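Side-chain contacts in inositol 2-dehydrogenase/D-chiro-inositol 3-dehydrogenase (Lactobacillus casei, PDB 4MIY), which catalyses the NAD-dependent oxidation of myo-inositol and D-chiro-inositol to their keto forms: residues 173-178 with 308-313; 29-34 with 65-70. All blocks are in the same frame, centred on the assembly; numbering follows the deposited sequence.

Interaction 1 (173-178 with 308-313); sequences TLIHEI and YIAAIT
Ile178 and Ala310 bring the two helices closest, CA to CA 6.1 Å, where the short axes of 173-178 and 308-313 pass 9.8 Å apart and run at 127°, steeply inclined and more antiparallel than parallel. The CB of Ile178 is directed toward the other helix. Its CG2 methyl sits against the CG2 methyl of Thr313 at 3.7 Å, and CG1 of Ile178 lies 3.8 Å from that same threonine methyl, which therefore sits over the fork of the isoleucine. The Ile178 and Thr313 side chains lie antiparallel, side by side, and meet along their flanks. The same CG2 of Ile178 also reaches the backbone, at CA of Ala310, 3.9 Å away. Ile175 starts out alongside the partner helix and bends at chi2, which carries its CD1 to CB of Ala310 at 3.9 Å. Phe125 packs on both Ile175 and Ala310 at this end; Tyr189 and Ile192 back Thr313 at the other.

Thr313 divides its labour through chi1, -59°: CG2 extends opposite the backbone N to meet Ile178, while OG1 stays beside that N and turns back into its own helix. There OG1 donates to Ile309 O at 2.9 Å, a bent approach with a C=O...O angle of 150°. Thr313 N binds this carbonyl too, from the opposite face. Losing both branches to an alanine here would probably leave the end of Ile178 without its methyl partner and Ile309 O with one donor fewer.

The helices therefore meet through buried hydrocarbon, without a hydrogen bond between them. His176, next after Ile175, touches the NAD, so this apolar seam lies close to the bound cofactor.

Interaction 2 (29-34 with 65-70); sequences EVVAVT and PDIDAV
Ala32 and Ile67 make the close part of this contact: CB of the alanine meets CD1, the far end of the isoleucine, at 3.8 Å. Ile67 leaves its backbone pointing past strand 29-34, but CG1 stands opposite the carbonyl carbon and the chain beyond it is fully extended, chi2 179°, which brings CD1 in over the small alanine. Both residues are buried. One step back along the strand the fit slackens. Val31 offers CG2 to CG1 of Ile67 at 4.3 Å, a looser touch, and it lies on the side of the partly exposed valine and the exposed loop residues Pro65 and Asp66.

That Val31 and Ala32 both turn toward Ile67, although they are neighbours in a strand, is consistent with the backbone at Val31, where psi of -4° departs from the extended course. The CA atoms of Val31 and Ile67 are still 7.5 Å apart, and no hydrogen bond joins the two segments.

Strand 3-8 lies between strands 28-34 and 69-72 in the parallel Rossmann sheet, so Ile67, in the loop entering 69-72, reaches across to a strand that is not its sheet neighbour. Leu61 of helix 58-61 packs on both Ala32 and Ile67, while Val33, turned away from this contact, meets Ala41 and Val45 of helix 38-47.

Overall arrangement
Interaction 2 comes first along the chain and is complete before interaction 1 begins. It belongs to the NAD-binding Rossmann part, where a loop entering strand 69-72 meets strand 28-34 of the parallel sheet. Interaction 1 joins helices 168-185 and 304-323 of the C-terminal alpha/beta part, beside the mixed sheet. Their centres are 29 Å apart and their nearest atoms about 17 Å; they share neither a sheet nor a helix. The bound NAD touches His176 of interaction 1 but stays about 12 Å from the Ala32 side chain. Interaction 1 also packs against helix 103-113 and Phe125 of the Rossmann part, which places it where the two parts meet.

Interaction 1 (173-178 with 308-313)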
loop_
_atom_site.group_PDB
_atom_site.type_symbol
_atom_site.label_atom_id
_atom_site.label_comp_id
_atom_site.label_asym_id
_atom_site.label_seq_id
_atom_site.Cartn_x
_atom_site.Cartn_y
_atom_site.Cartn_z
ATOM N N THR A 173 4.930 20.776 19.981
ATOM C CA THR A 173 4.734 19.544 19.266
ATOM C C THR A 173 3.347 18.934 19.517
ATOM O O THR A 173 2.520 18.973 18.666
ATOM C CB THR A 173 5.898 18.600 19.559
ATOM O OG1 THR A 173 7.117 19.234 19.183
ATOM C CG2 THR A 173 5.769 17.309 18.783
ATOM N N LEU A 174 3.086 18.449 20.713
ATOM C CA LEU A 174 1.792 17.863 21.008
ATOM C C LEU A 174 0.611 18.836 20.888
ATOM O O LEU A 174 -0.492 18.443 20.757
ATOM C CB LEU A 174 1.804 17.199 22.400
ATOM C CG LEU A 174 0.585 16.398 22.834
ATOM C CD1 LEU A 174 0.348 15.147 21.985
ATOM C CD2 LEU A 174 0.719 16.008 24.293
ATOM N N ILE A 175 0.915 20.100 20.949
ATOM C CA ILE A 175 -0.104 21.124 20.900
ATOM C C ILE A 175 -1.002 20.972 19.680
ATOM O O ILE A 175 -2.146 21.271 19.733
ATOM C CB ILE A 175 0.519 22.543 20.983
ATOM C CG1 ILE A 175 -0.538 23.607 21.321
ATOM C CG2 ILE A 175 1.286 22.875 19.752
ATOM C CD1 ILE A 175 -1.046 23.483 22.635
ATOM N N HIS A 176 -0.435 20.474 18.601
ATOM C CA HIS A 176 -1.157 20.244 17.379
ATOM C C HIS A 176 -2.205 19.148 17.524
ATOM O O HIS A 176 -3.304 19.301 17.105
ATOM C CB HIS A 176 -0.189 19.967 16.230
ATOM C CG HIS A 176 0.615 21.158 15.856
ATOM N ND1 HIS A 176 0.067 22.236 15.215
ATOM C CD2 HIS A 176 1.906 21.469 16.072
ATOM C CE1 HIS A 176 0.991 23.151 15.028
ATOM N NE2 HIS A 176 2.124 22.700 15.520
ATOM N N GLU A 177 -1.829 18.076 18.179
ATOM C CA GLU A 177 -2.769 17.036 18.487
ATOM C C GLU A 177 -3.780 17.506 19.526
ATOM O O GLU A 177 -4.912 17.137 19.484
ATOM C CB GLU A 177 -2.045 15.785 18.981
ATOM C CG GLU A 177 -1.357 14.937 17.911
ATOM C CD GLU A 177 -0.101 15.539 17.314
ATOM O OE1 GLU A 177 0.574 16.303 17.977
ATOM O OE2 GLU A 177 0.159 15.242 16.160
ATOM N N ILE A 178 -3.332 18.328 20.456
ATOM C CA ILE A 178 -4.220 18.867 21.464
ATOM C C ILE A 178 -5.354 19.667 20.857
ATOM O O ILE A 178 -6.470 19.481 21.221
ATOM C CB ILE A 178 -3.466 19.688 22.491
ATOM C CG1 ILE A 178 -2.756 18.757 23.477
ATOM C CG2 ILE A 178 -4.411 20.571 23.230
ATOM C CD1 ILE A 178 -1.683 19.445 24.260
ATOM N N TYR A 308 -7.895 28.698 24.101
ATOM C CA TYR A 308 -8.045 28.490 25.507
ATOM C C TYR A 308 -8.085 27.017 25.880
ATOM O O TYR A 308 -7.452 26.602 26.800
ATOM C CB TYR A 308 -9.282 29.258 25.969
ATOM C CG TYR A 308 -9.613 29.266 27.442
ATOM C CD1 TYR A 308 -8.698 29.597 28.386
ATOM C CD2 TYR A 308 -10.877 28.959 27.851
ATOM C CE1 TYR A 308 -9.051 29.627 29.718
ATOM C CE2 TYR A 308 -11.233 29.000 29.129
ATOM C CZ TYR A 308 -10.320 29.311 30.074
ATOM O OH TYR A 308 -10.725 29.305 31.392
ATOM N N ILE A 309 -8.819 26.226 25.127
ATOM C CA ILE A 309 -8.815 24.802 25.331
ATOM C C ILE A 309 -7.401 24.257 25.224
ATOM O O ILE A 309 -7.000 23.447 26.003
ATOM C CB ILE A 309 -9.682 24.098 24.320
ATOM C CG1 ILE A 309 -11.143 24.453 24.540
ATOM C CG2 ILE A 309 -9.505 22.601 24.409
ATOM C CD1 ILE A 309 -12.005 24.131 23.366
ATOM N N ALA A 310 -6.656 24.739 24.272
ATOM C CA ALA A 310 -5.340 24.219 24.062
ATOM C C ALA A 310 -4.418 24.624 25.202
ATOM O O ALA A 310 -3.660 23.833 25.667
ATOM C CB ALA A 310 -4.795 24.683 22.755
ATOM N N ALA A 311 -4.554 25.863 25.640
ATOM C CA ALA A 311 -3.790 26.357 26.763
ATOM C C ALA A 311 -4.022 25.594 28.058
ATOM O O ALA A 311 -3.098 25.275 28.735
ATOM C CB ALA A 311 -4.033 27.817 26.948
ATOM N N ILE A 312 -5.269 25.285 28.345
ATOM C CA ILE A 312 -5.628 24.520 29.533
ATOM C C ILE A 312 -5.038 23.114 29.460
ATOM O O ILE A 312 -4.511 22.596 30.410
ATOM C CB ILE A 312 -7.139 24.436 29.658
ATOM C CG1 ILE A 312 -7.721 25.807 29.980
ATOM C CG2 ILE A 312 -7.559 23.443 30.699
ATOM C CD1 ILE A 312 -9.148 25.856 29.807
ATOM N N THR A 313 -5.175 22.502 28.302
ATOM C CA THR A 313 -4.737 21.143 28.115
ATOM C C THR A 313 -3.217 21.056 28.163
ATOM O O THR A 313 -2.671 20.168 28.735
ATOM C CB THR A 313 -5.309 20.602 26.814
ATOM O OG1 THR A 313 -6.723 20.659 26.859
ATOM C CG2 THR A 313 -4.901 19.187 26.609
#

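Interaction 2 (29-34 with 65-70)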
loop_
_atom_site.group_PDB
_atom_site.type_symbol
_atom_site.label_atom_id
_atom_site.label_comp_id
_atom_site.label_asym_id
_atom_site.label_seq_id
_atom_site.Cartn_x
_atom_site.Cartn_y
_atom_site.Cartn_z
ATOM N N GLU A 29 -2.386 42.398 1.067
ATOM C CA GLU A 29 -1.107 43.114 0.944
ATOM C C GLU A 29 -0.581 43.472 2.308
ATOM O O GLU A 29 -1.312 43.946 3.126
ATOM C CB GLU A 29 -1.258 44.396 0.135
ATOM C CG GLU A 29 -0.016 45.214 0.065
ATOM C CD GLU A 29 -0.227 46.531 -0.648
ATOM O OE1 GLU A 29 -1.364 46.974 -0.713
ATOM O OE2 GLU A 29 0.755 47.113 -1.128
ATOM N N VAL A 30 0.706 43.214 2.525
ATOM C CA VAL A 30 1.359 43.592 3.756
ATOM C C VAL A 30 1.808 45.039 3.620
ATOM O O VAL A 30 2.608 45.355 2.800
ATOM C CB VAL A 30 2.563 42.718 4.100
ATOM C CG1 VAL A 30 3.055 43.053 5.435
ATOM C CG2 VAL A 30 2.170 41.299 4.140
ATOM N N VAL A 31 1.211 45.892 4.444
ATOM C CA VAL A 31 1.451 47.321 4.409
ATOM C C VAL A 31 2.117 47.866 5.665
ATOM O O VAL A 31 2.454 49.014 5.709
ATOM C CB VAL A 31 0.130 48.106 4.179
ATOM C CG1 VAL A 31 -0.584 47.608 2.984
ATOM C CG2 VAL A 31 -0.731 47.996 5.339
ATOM N N ALA A 32 2.328 47.034 6.667
ATOM C CA ALA A 32 3.020 47.448 7.881
ATOM C C ALA A 32 3.643 46.245 8.545
ATOM O O ALA A 32 3.139 45.158 8.423
ATOM C CB ALA A 32 2.110 48.092 8.812
ATOM N N VAL A 33 4.729 46.488 9.258
ATOM C CA VAL A 33 5.414 45.473 10.027
ATOM C C VAL A 33 6.031 46.079 11.263
ATOM O O VAL A 33 6.306 47.250 11.294
ATOM C CB VAL A 33 6.560 44.769 9.208
ATOM C CG1 VAL A 33 6.033 44.072 8.055
ATOM C CG2 VAL A 33 7.560 45.734 8.732
ATOM N N THR A 34 6.212 45.269 12.287
ATOM C CA THR A 34 7.027 45.644 13.417
ATOM C C THR A 34 7.706 44.423 14.024
ATOM O O THR A 34 7.183 43.343 13.998
ATOM C CB THR A 34 6.217 46.409 14.479
ATOM O OG1 THR A 34 7.083 46.899 15.497
ATOM C CG2 THR A 34 5.179 45.565 15.126
ATOM N N PRO A 65 -5.116 53.273 10.912
ATOM C CA PRO A 65 -6.518 52.996 10.641
ATOM C C PRO A 65 -6.709 52.344 9.294
ATOM O O PRO A 65 -7.803 51.925 9.015
ATOM C CB PRO A 65 -7.133 54.403 10.648
ATOM C CG PRO A 65 -6.079 55.217 10.180
ATOM C CD PRO A 65 -4.814 54.696 10.708
ATOM N N ASP A 66 -5.675 52.274 8.490
ATOM C CA ASP A 66 -5.800 51.634 7.208
ATOM C C ASP A 66 -5.505 50.129 7.211
ATOM O O ASP A 66 -5.677 49.482 6.229
ATOM C CB ASP A 66 -4.938 52.343 6.205
ATOM C CG ASP A 66 -5.507 53.693 5.802
ATOM O OD1 ASP A 66 -6.731 53.914 5.915
ATOM O OD2 ASP A 66 -4.708 54.540 5.389
ATOM N N ILE A 67 -5.128 49.590 8.344
ATOM C CA ILE A 67 -4.825 48.176 8.430
ATOM C C ILE A 67 -6.092 47.436 8.798
ATOM O O ILE A 67 -6.724 47.751 9.756
ATOM C CB ILE A 67 -3.786 47.881 9.494
ATOM C CG1 ILE A 67 -2.477 48.558 9.193
ATOM C CG2 ILE A 67 -3.512 46.459 9.513
ATOM C CD1 ILE A 67 -1.468 48.312 10.188
ATOM N N ASP A 68 -6.433 46.429 8.006
ATOM C CA ASP A 68 -7.645 45.683 8.181
ATOM C C ASP A 68 -7.445 44.536 9.191
ATOM O O ASP A 68 -8.306 44.199 9.935
ATOM C CB ASP A 68 -8.069 45.094 6.812
ATOM C CG ASP A 68 -8.496 46.150 5.803
ATOM O OD1 ASP A 68 -9.367 46.920 6.129
ATOM O OD2 ASP A 68 -7.984 46.184 4.710
ATOM N N ALA A 69 -6.268 43.946 9.137
ATOM C CA ALA A 69 -5.959 42.781 9.923
ATOM C C ALA A 69 -4.502 42.753 10.341
ATOM O O ALA A 69 -3.657 43.236 9.670
ATOM C CB ALA A 69 -6.285 41.515 9.144
ATOM N N VAL A 70 -4.283 42.150 11.488
ATOM C CA VAL A 70 -2.951 41.930 11.990
ATOM C C VAL A 70 -2.613 40.450 12.155
ATOM O O VAL A 70 -3.431 39.689 12.546
ATOM C CB VAL A 70 -2.682 42.719 13.299
ATOM C CG1 VAL A 70 -2.831 44.192 13.039
ATOM C CG2 VAL A 70 -3.596 42.316 14.379
#